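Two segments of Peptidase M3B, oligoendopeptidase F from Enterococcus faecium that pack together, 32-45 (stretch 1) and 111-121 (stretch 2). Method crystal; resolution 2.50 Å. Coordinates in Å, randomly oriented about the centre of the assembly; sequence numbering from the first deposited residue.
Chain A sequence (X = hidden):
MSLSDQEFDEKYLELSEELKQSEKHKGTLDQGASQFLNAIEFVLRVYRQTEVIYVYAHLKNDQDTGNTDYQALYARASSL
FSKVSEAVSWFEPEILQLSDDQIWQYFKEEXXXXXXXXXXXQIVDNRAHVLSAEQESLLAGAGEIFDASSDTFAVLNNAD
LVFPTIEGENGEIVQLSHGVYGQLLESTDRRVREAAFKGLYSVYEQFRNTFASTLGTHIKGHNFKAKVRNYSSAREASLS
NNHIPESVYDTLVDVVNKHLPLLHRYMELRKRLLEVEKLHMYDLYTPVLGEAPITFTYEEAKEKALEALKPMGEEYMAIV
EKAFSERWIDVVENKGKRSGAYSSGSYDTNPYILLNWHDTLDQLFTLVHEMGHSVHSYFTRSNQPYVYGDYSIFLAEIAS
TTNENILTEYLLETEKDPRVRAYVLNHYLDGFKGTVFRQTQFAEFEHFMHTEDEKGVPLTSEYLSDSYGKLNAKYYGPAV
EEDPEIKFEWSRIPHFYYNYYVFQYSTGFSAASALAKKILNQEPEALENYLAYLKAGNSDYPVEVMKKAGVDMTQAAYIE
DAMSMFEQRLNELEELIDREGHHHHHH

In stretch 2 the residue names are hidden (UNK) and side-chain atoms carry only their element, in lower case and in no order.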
ATOM      1  N   GLY A  32     -32.510  -6.681  28.108  1.00 53.40           N
ATOM      2  CA  GLY A  32     -33.821  -7.124  27.646  1.00 46.93           C
ATOM      3  C   GLY A  32     -33.945  -7.229  26.136  1.00 52.42           C
ATOM      4  O   GLY A  32     -33.148  -6.644  25.393  1.00 50.19           O
ATOM      5  N   ALA A  33     -34.951  -7.983  25.691  1.00 42.57           N
ATOM      6  CA  ALA A  33     -35.201  -8.230  24.267  1.00 44.60           C
ATOM      7  C   ALA A  33     -35.441  -6.930  23.511  1.00 44.49           C
ATOM      8  O   ALA A  33     -35.048  -6.788  22.354  1.00 43.37           O
ATOM      9  CB  ALA A  33     -36.387  -9.163  24.090  1.00 38.36           C
ATOM     10  N   SER A  34     -36.083  -5.988  24.189  1.00 39.88           N
ATOM     11  CA  SER A  34     -36.373  -4.673  23.640  1.00 37.77           C
ATOM     12  C   SER A  34     -35.076  -3.925  23.342  1.00 43.49           C
ATOM     13  O   SER A  34     -34.869  -3.445  22.232  1.00 56.06           O
ATOM     14  CB  SER A  34     -37.242  -3.893  24.638  1.00 46.31           C
ATOM     15  OG  SER A  34     -37.615  -2.626  24.140  1.00 53.66           O
ATOM     16  N   GLN A  35     -34.190  -3.858  24.330  1.00 40.84           N
ATOM     17  CA  GLN A  35     -32.943  -3.127  24.193  1.00 37.31           C
ATOM     18  C   GLN A  35     -32.069  -3.788  23.154  1.00 42.81           C
ATOM     19  O   GLN A  35     -31.300  -3.124  22.453  1.00 39.68           O
ATOM     20  CB  GLN A  35     -32.206  -3.075  25.526  1.00 42.95           C
ATOM     21  CG  GLN A  35     -32.839  -2.150  26.554  1.00 50.93           C
ATOM     22  CD  GLN A  35     -33.977  -2.803  27.332  1.00 57.03           C
ATOM     23  OE1 GLN A  35     -34.483  -3.868  26.964  1.00 60.65           O
ATOM     24  NE2 GLN A  35     -34.383  -2.159  28.420  1.00 55.97           N
ATOM     25  N   PHE A  36     -32.203  -5.107  23.065  1.00 41.89           N
ATOM     26  CA  PHE A  36     -31.440  -5.913  22.123  1.00 43.25           C
ATOM     27  C   PHE A  36     -31.910  -5.583  20.706  1.00 45.40           C
ATOM     28  O   PHE A  36     -31.104  -5.365  19.808  1.00 46.44           O
ATOM     29  CB  PHE A  36     -31.663  -7.393  22.443  1.00 44.99           C
ATOM     30  CG  PHE A  36     -30.812  -8.334  21.647  1.00 38.71           C
ATOM     31  CD1 PHE A  36     -29.474  -8.504  21.946  1.00 44.42           C
ATOM     32  CD2 PHE A  36     -31.368  -9.091  20.625  1.00 45.18           C
ATOM     33  CE1 PHE A  36     -28.684  -9.391  21.214  1.00 51.22           C
ATOM     34  CE2 PHE A  36     -30.585  -9.975  19.886  1.00 44.65           C
ATOM     35  CZ  PHE A  36     -29.242 -10.124  20.180  1.00 44.48           C
ATOM     36  N   LEU A  37     -33.225  -5.521  20.532  1.00 43.88           N
ATOM     37  CA  LEU A  37     -33.831  -5.168  19.256  1.00 36.91           C
ATOM     38  C   LEU A  37     -33.422  -3.768  18.842  1.00 41.54           C
ATOM     39  O   LEU A  37     -33.059  -3.541  17.692  1.00 43.86           O
ATOM     40  CB  LEU A  37     -35.365  -5.263  19.345  1.00 26.90           C
ATOM     41  CG  LEU A  37     -36.174  -4.897  18.092  1.00 26.95           C
ATOM     42  CD1 LEU A  37     -35.736  -5.704  16.880  1.00 29.76           C
ATOM     43  CD2 LEU A  37     -37.666  -5.074  18.325  1.00 27.16           C
ATOM     44  N   ASN A  38     -33.479  -2.829  19.781  1.00 37.13           N
ATOM     45  CA  ASN A  38     -33.154  -1.444  19.462  1.00 41.47           C
ATOM     46  C   ASN A  38     -31.698  -1.288  19.022  1.00 38.37           C
ATOM     47  O   ASN A  38     -31.399  -0.538  18.096  1.00 47.32           O
ATOM     48  CB  ASN A  38     -33.495  -0.514  20.635  1.00 38.82           C
ATOM     49  CG  ASN A  38     -34.982  -0.513  20.958  1.00 49.78           C
ATOM     50  OD1 ASN A  38     -35.820  -0.623  20.065  1.00 43.26           O
ATOM     51  ND2 ASN A  38     -35.314  -0.402  22.238  1.00 55.96           N
ATOM     52  N   ALA A  39     -30.798  -2.011  19.674  1.00 39.27           N
ATOM     53  CA  ALA A  39     -29.386  -2.002  19.289  1.00 39.63           C
ATOM     54  C   ALA A  39     -29.171  -2.529  17.867  1.00 32.13           C
ATOM     55  O   ALA A  39     -28.473  -1.914  17.064  1.00 38.74           O
ATOM     56  CB  ALA A  39     -28.548  -2.806  20.295  1.00 26.27           C
ATOM     57  N   ILE A  40     -29.768  -3.676  17.565  1.00 35.34           N
ATOM     58  CA  ILE A  40     -29.659  -4.259  16.238  1.00 38.09           C
ATOM     59  C   ILE A  40     -30.197  -3.287  15.201  1.00 41.56           C
ATOM     60  O   ILE A  40     -29.608  -3.114  14.142  1.00 33.88           O
ATOM     61  CB  ILE A  40     -30.469  -5.557  16.134  1.00 39.95           C
ATOM     62  CG1 ILE A  40     -29.795  -6.667  16.931  1.00 42.30           C
ATOM     63  CG2 ILE A  40     -30.581  -5.976  14.694  1.00 43.06           C
ATOM     64  CD1 ILE A  40     -30.702  -7.792  17.273  1.00 47.12           C
ATOM     65  N   GLU A  41     -31.329  -2.660  15.510  1.00 37.14           N
ATOM     66  CA  GLU A  41     -31.931  -1.706  14.595  1.00 42.91           C
ATOM     67  C   GLU A  41     -31.004  -0.539  14.352  1.00 41.10           C
ATOM     68  O   GLU A  41     -30.851  -0.091  13.218  1.00 42.95           O
ATOM     69  CB  GLU A  41     -33.265  -1.204  15.133  1.00 37.09           C
ATOM     70  CG  GLU A  41     -34.378  -2.171  14.891  1.00 34.46           C
ATOM     71  CD  GLU A  41     -35.597  -1.865  15.734  1.00 46.63           C
ATOM     72  OE1 GLU A  41     -35.497  -0.983  16.614  1.00 40.13           O
ATOM     73  OE2 GLU A  41     -36.648  -2.512  15.521  1.00 47.99           O
ATOM     74  N   PHE A  42     -30.377  -0.060  15.420  1.00 37.87           N
ATOM     75  CA  PHE A  42     -29.488   1.069  15.306  1.00 32.45           C
ATOM     76  C   PHE A  42     -28.270   0.740  14.453  1.00 40.23           C
ATOM     77  O   PHE A  42     -27.997   1.454  13.484  1.00 36.54           O
ATOM     78  CB  PHE A  42     -29.037   1.599  16.673  1.00 38.49           C
ATOM     79  CG  PHE A  42     -27.902   2.588  16.576  1.00 42.18           C
ATOM     80  CD1 PHE A  42     -28.154   3.926  16.305  1.00 34.80           C
ATOM     81  CD2 PHE A  42     -26.580   2.170  16.712  1.00 41.43           C
ATOM     82  CE1 PHE A  42     -27.113   4.844  16.190  1.00 42.52           C
ATOM     83  CE2 PHE A  42     -25.514   3.086  16.599  1.00 38.58           C
ATOM     84  CZ  PHE A  42     -25.779   4.418  16.332  1.00 42.83           C
ATOM     85  N   VAL A  43     -27.528  -0.320  14.789  1.00 31.67           N
ATOM     86  CA  VAL A  43     -26.259  -0.494  14.087  1.00 30.33           C
ATOM     87  C   VAL A  43     -26.454  -0.907  12.637  1.00 31.95           C
ATOM     88  O   VAL A  43     -25.682  -0.515  11.780  1.00 42.58           O
ATOM     89  CB  VAL A  43     -25.183  -1.398  14.797  1.00 42.18           C
ATOM     90  CG1 VAL A  43     -25.299  -1.370  16.312  1.00 28.70           C
ATOM     91  CG2 VAL A  43     -25.209  -2.794  14.259  1.00 42.92           C
ATOM     92  N   LEU A  44     -27.484  -1.687  12.354  1.00 40.57           N
ATOM     93  CA  LEU A  44     -27.715  -2.106  10.984  1.00 39.82           C
ATOM     94  C   LEU A  44     -28.087  -0.901  10.134  1.00 44.84           C
ATOM     95  O   LEU A  44     -27.687  -0.787   8.987  1.00 47.62           O
ATOM     96  CB  LEU A  44     -28.801  -3.187  10.920  1.00 38.27           C
ATOM     97  CG  LEU A  44     -28.305  -4.607  10.598  1.00 56.04           C
ATOM     98  CD1 LEU A  44     -26.822  -4.812  10.891  1.00 55.59           C
ATOM     99  CD2 LEU A  44     -29.144  -5.651  11.310  1.00 64.66           C
ATOM    100  N   ARG A  45     -28.851   0.007  10.718  1.00 42.02           N
ATOM    101  CA  ARG A  45     -29.340   1.151   9.999  1.00 34.55           C
ATOM    102  C   ARG A  45     -28.184   2.089   9.676  1.00 44.08           C
ATOM    103  O   ARG A  45     -28.074   2.589   8.555  1.00 41.06           O
ATOM    104  CB  ARG A  45     -30.396   1.859  10.850  1.00 41.18           C
ATOM    105  CG  ARG A  45     -30.891   3.159  10.304  1.00 39.10           C
ATOM    106  CD  ARG A  45     -31.152   4.133  11.447  1.00 56.34           C
ATOM    107  NE  ARG A  45     -31.993   3.575  12.504  1.00 56.92           N
ATOM    108  CZ  ARG A  45     -31.939   3.951  13.781  1.00 64.83           C
ATOM    109  NH1 ARG A  45     -31.061   4.881  14.163  1.00 56.97           N
ATOM    110  NH2 ARG A  45     -32.753   3.392  14.680  1.00 50.18           N
ATOM    111  N   UNK A 111     -41.178 -11.193  18.942  1.00 47.43           N
ATOM    112  CA  UNK A 111     -41.365 -11.691  17.583  1.00 45.26           C
ATOM    113  C   UNK A 111     -40.712 -10.802  16.535  1.00 43.04           C
ATOM    114  O   UNK A 111     -40.201 -11.303  15.536  1.00 48.93           O
ATOM    115  c   UNK A 111     -42.893 -11.671  17.401  1.00 55.39           C
ATOM    116  c   UNK A 111     -42.419 -11.283  19.723  1.00 51.90           C
ATOM    117  c   UNK A 111     -43.467 -11.073  18.678  1.00 57.13           C
ATOM    118  N   UNK A 112     -40.731  -9.494  16.768  1.00 39.45           N
ATOM    119  CA  UNK A 112     -40.143  -8.533  15.844  1.00 31.72           C
ATOM    120  C   UNK A 112     -38.686  -8.847  15.519  1.00 36.82           C
ATOM    121  O   UNK A 112     -38.175  -8.466  14.456  1.00 42.33           O
ATOM    122  n   UNK A 112     -42.413  -2.957  17.489  1.00 62.86           N
ATOM    123  c   UNK A 112     -40.219  -7.130  16.434  1.00 37.36           C
ATOM    124  c   UNK A 112     -41.488  -5.054  16.722  1.00 53.82           C
ATOM    125  c   UNK A 112     -41.615  -6.558  16.607  1.00 44.86           C
ATOM    126  c   UNK A 112     -42.747  -4.374  17.176  1.00 61.63           C
ATOM    127  N   UNK A 113     -38.006  -9.521  16.444  1.00 35.55           N
ATOM    128  CA  UNK A 113     -36.610  -9.912  16.239  1.00 40.02           C
ATOM    129  C   UNK A 113     -36.464 -10.947  15.131  1.00 43.20           C
ATOM    130  O   UNK A 113     -35.380 -11.125  14.584  1.00 45.82           O
ATOM    131  c   UNK A 113     -35.503  -9.493  18.560  1.00 42.56           C
ATOM    132  c   UNK A 113     -34.232  -8.815  18.100  1.00 34.87           C
ATOM    133  c   UNK A 113     -35.267 -10.252  19.849  1.00 47.46           C
ATOM    134  c   UNK A 113     -36.021 -10.483  17.521  1.00 36.74           C
ATOM    135  N   UNK A 114     -37.555 -11.633  14.810  1.00 43.96           N
ATOM    136  CA  UNK A 114     -37.525 -12.665  13.785  1.00 48.10           C
ATOM    137  C   UNK A 114     -36.993 -12.105  12.462  1.00 47.12           C
ATOM    138  O   UNK A 114     -36.414 -12.831  11.659  1.00 49.52           O
ATOM    139  o   UNK A 114     -38.315 -15.548  15.392  1.00 57.21           O
ATOM    140  o   UNK A 114     -37.366 -16.508  13.672  1.00 63.03           O
ATOM    141  c   UNK A 114     -38.917 -13.284  13.609  1.00 46.95           C
ATOM    142  c   UNK A 114     -38.141 -15.661  14.158  1.00 63.85           C
ATOM    143  c   UNK A 114     -38.908 -14.754  13.191  1.00 57.19           C
ATOM    144  N   UNK A 115     -37.166 -10.804  12.253  1.00 45.87           N
ATOM    145  CA  UNK A 115     -36.699 -10.160  11.030  1.00 44.33           C
ATOM    146  C   UNK A 115     -35.180 -10.214  10.918  1.00 54.35           C
ATOM    147  O   UNK A 115     -34.637 -10.115   9.815  1.00 55.63           O
ATOM    148  c   UNK A 115     -36.637  -8.042   9.693  1.00 34.52           C
ATOM    149  c   UNK A 115     -37.140  -8.683  10.960  1.00 48.72           C
ATOM    150  c   UNK A 115     -38.658  -8.567  11.042  1.00 53.63           C
ATOM    151  N   UNK A 116     -34.504 -10.374  12.057  1.00 43.95           N
ATOM    152  CA  UNK A 116     -33.049 -10.371  12.092  1.00 47.58           C
ATOM    153  C   UNK A 116     -32.432 -11.728  12.421  1.00 52.73           C
ATOM    154  O   UNK A 116     -31.210 -11.842  12.543  1.00 52.29           O
ATOM    155  c   UNK A 116     -32.357  -7.253  11.721  1.00 45.16           C
ATOM    156  c   UNK A 116     -33.729  -5.342  12.135  1.00 47.97           C
ATOM    157  c   UNK A 116     -34.335  -5.995  13.184  1.00 47.61           C
ATOM    158  c   UNK A 116     -33.947  -7.286  13.496  1.00 52.49           C
ATOM    159  c   UNK A 116     -32.742  -5.962  11.396  1.00 48.60           C
ATOM    160  c   UNK A 116     -32.951  -7.932  12.773  1.00 48.72           C
ATOM    161  c   UNK A 116     -32.546  -9.337  13.108  1.00 49.74           C
ATOM    162  o   UNK A 116     -34.107  -4.064  11.828  1.00 49.49           O
ATOM    163  N   UNK A 117     -33.255 -12.759  12.579  1.00 48.04           N
ATOM    164  CA  UNK A 117     -32.719 -14.017  13.090  1.00 53.74           C
ATOM    165  C   UNK A 117     -31.532 -14.497  12.248  1.00 53.07           C
ATOM    166  O   UNK A 117     -30.464 -14.796  12.784  1.00 58.25           O
ATOM    167  c   UNK A 117     -35.289 -17.904  15.259  1.00 49.46           C
ATOM    168  c   UNK A 117     -33.701 -16.310  12.351  1.00 55.90           C
ATOM    169  n   UNK A 117     -34.329 -18.681  15.747  1.00 47.48           N
ATOM    170  c   UNK A 117     -34.016 -17.565  13.162  1.00 52.88           C
ATOM    171  n   UNK A 117     -35.163 -17.362  14.048  1.00 47.75           N
ATOM    172  n   UNK A 117     -36.374 -17.656  15.986  1.00 41.64           N
ATOM    173  c   UNK A 117     -33.812 -15.084  13.245  1.00 51.49           C
ATOM    174  N   UNK A 118     -31.713 -14.526  10.934  1.00 49.66           N
ATOM    175  CA  UNK A 118     -30.657 -14.918  10.009  1.00 61.20           C
ATOM    176  C   UNK A 118     -29.379 -14.083  10.194  1.00 62.88           C
ATOM    177  O   UNK A 118     -28.261 -14.583  10.020  1.00 59.20           O
ATOM    178  c   UNK A 118     -30.252 -12.936   7.133  1.00 98.66           C
ATOM    179  c   UNK A 118     -28.626 -14.031   6.146  1.00103.62           C
ATOM    180  c   UNK A 118     -30.279 -14.211   7.591  1.00 92.06           C
ATOM    181  n   UNK A 118     -29.212 -12.849   6.239  1.00104.19           N
ATOM    182  n   UNK A 118     -29.254 -14.873   6.949  1.00 97.87           N
ATOM    183  c   UNK A 118     -31.189 -14.886   8.569  1.00 72.42           C
ATOM    184  N   UNK A 119     -29.539 -12.822  10.580  1.00 57.03           N
ATOM    185  CA  UNK A 119     -28.377 -11.979  10.845  1.00 50.07           C
ATOM    186  C   UNK A 119     -27.730 -12.327  12.184  1.00 49.61           C
ATOM    187  O   UNK A 119     -26.503 -12.411  12.289  1.00 40.25           O
ATOM    188  c   UNK A 119     -25.666  -7.923  12.297  1.00 74.54           C
ATOM    189  c   UNK A 119     -25.559  -8.448  11.019  1.00 71.94           C
ATOM    190  c   UNK A 119     -27.757  -9.057  12.596  1.00 64.20           C
ATOM    191  c   UNK A 119     -28.750 -10.501  10.789  1.00 60.75           C
ATOM    192  o   UNK A 119     -24.675  -7.096  12.783  1.00 75.84           O
ATOM    193  c   UNK A 119     -26.767  -8.223  13.090  1.00 72.49           C
ATOM    194  c   UNK A 119     -27.674  -9.595  11.313  1.00 64.62           C
ATOM    195  c   UNK A 119     -26.563  -9.279  10.533  1.00 72.45           C
ATOM    196  N   UNK A 120     -28.554 -12.539  13.204  1.00 48.49           N
ATOM    197  CA  UNK A 120     -28.057 -12.953  14.514  1.00 50.36           C
ATOM    198  C   UNK A 120     -27.489 -14.379  14.475  1.00 50.55           C
ATOM    199  O   UNK A 120     -26.571 -14.711  15.217  1.00 50.45           O
ATOM    200  c   UNK A 120     -29.515 -11.356  15.799  1.00 45.67           C
ATOM    201  c   UNK A 120     -28.698 -13.447  16.912  1.00 49.78           C
ATOM    202  c   UNK A 120     -28.296 -10.448  15.924  1.00 43.73           C
ATOM    203  c   UNK A 120     -29.154 -12.830  15.594  1.00 51.55           C
ATOM    204  N   UNK A 121     -28.032 -15.202  13.584  1.00 47.04           N
ATOM    205  CA  UNK A 121     -27.578 -16.572  13.401  1.00 47.49           C
ATOM    206  C   UNK A 121     -26.132 -16.636  12.926  1.00 44.85           C
ATOM    207  O   UNK A 121     -25.348 -17.433  13.439  1.00 49.62           O
ATOM    208  c   UNK A 121     -28.236 -18.793  12.317  1.00 57.55           C
ATOM    209  o   UNK A 121     -30.030 -19.789  13.542  1.00 77.02           O
ATOM    210  c   UNK A 121     -28.477 -17.301  12.396  1.00 56.70           C
ATOM    211  c   UNK A 121     -28.828 -19.525  13.500  1.00 66.58           C
ATOM    212  n   UNK A 121     -27.988 -19.858  14.471  1.00 68.20           N
TER

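Position 111 has three side-chain carbons that close a ring onto its own backbone N, and it lies beyond reach of stretch 1. Only proline is built this way: Pro111.

Position 112 carries four carbons in a row ending in a nitrogen, an extended lysine chain. The closest approach of Lys112 is at CB, 3.8 Å from Leu37 CD2, and Lys112 CD is also 4.1 Å from Leu37 CD2.

At position 113 four carbons fork at the second, the leucine pattern; isoleucine would fork at the first. One terminal methyl sits among Phe36, Leu37 and Ile40. This is Leu113, and its CD2 is 3.8 Å from Phe36 CD2, at the edge of that ring, 3.7 Å from Leu37 CD1 and 3.8 Å from Ile40 CD1.

Position 114 has three carbons, the third bearing two oxygens, and touches nothing on stretch 1: Glu114. Position 115 shows one carbon carrying two others, and its side chain stays 6.8 Å or more from stretch 1: Val115.

Position 116 has one carbon, then a six-carbon ring bearing an oxygen, so it is Tyr116. Ile40 CG2 stands 3.6 Å from the centroid of the Tyr116 ring and 11° off its normal, a CH-pi contact over the face. Leu44 CD2 approaches Tyr116 CE2 at 3.6 Å, and Glu41 CG lies 3.6 Å from Tyr116 OH.

Position 117 has three carbons, a nitrogen, then a carbon with two more nitrogens, a guanidinium: Arg117. It turns to its own stretch, forming a salt bridge in which Arg117 NE is a very short 2.4 Å from Glu114 OE2, while Arg117 NH1 donates to Glu114 OE1 at 2.9 Å.

Position 118 has one carbon and a five-membered ring of three carbons and two nitrogens, His118; it is poorly ordered and out of reach.

Position 119 repeats the six-carbon ring with one oxygen, hence Tyr119. Leu44 CD1 lies over one face, 3.6 Å from Tyr119 CZ.

Position 120 has four carbons forked at the first, one arm two carbons long: Ile120. Its CD1 meets Ile40 CD1 at 3.8 Å.

Position 121 has three carbons, the last with one oxygen and one nitrogen: Gln121, out of reach.

No hydrogen bond crosses between the stretches, so the contact rests on side-chain packing. Leu37, Ile40 and Leu44 recur every three or four residues, the spacing that gathers side chains along one side of a helix, and Phe36 adds its ring edge beside Leu37. They meet Leu113, Tyr116, Tyr119 and Ile120, and 566 Å² is buried in all. The helices cross at 86°.

Stretch 2 (111-121) PKLEVYRHYIQ
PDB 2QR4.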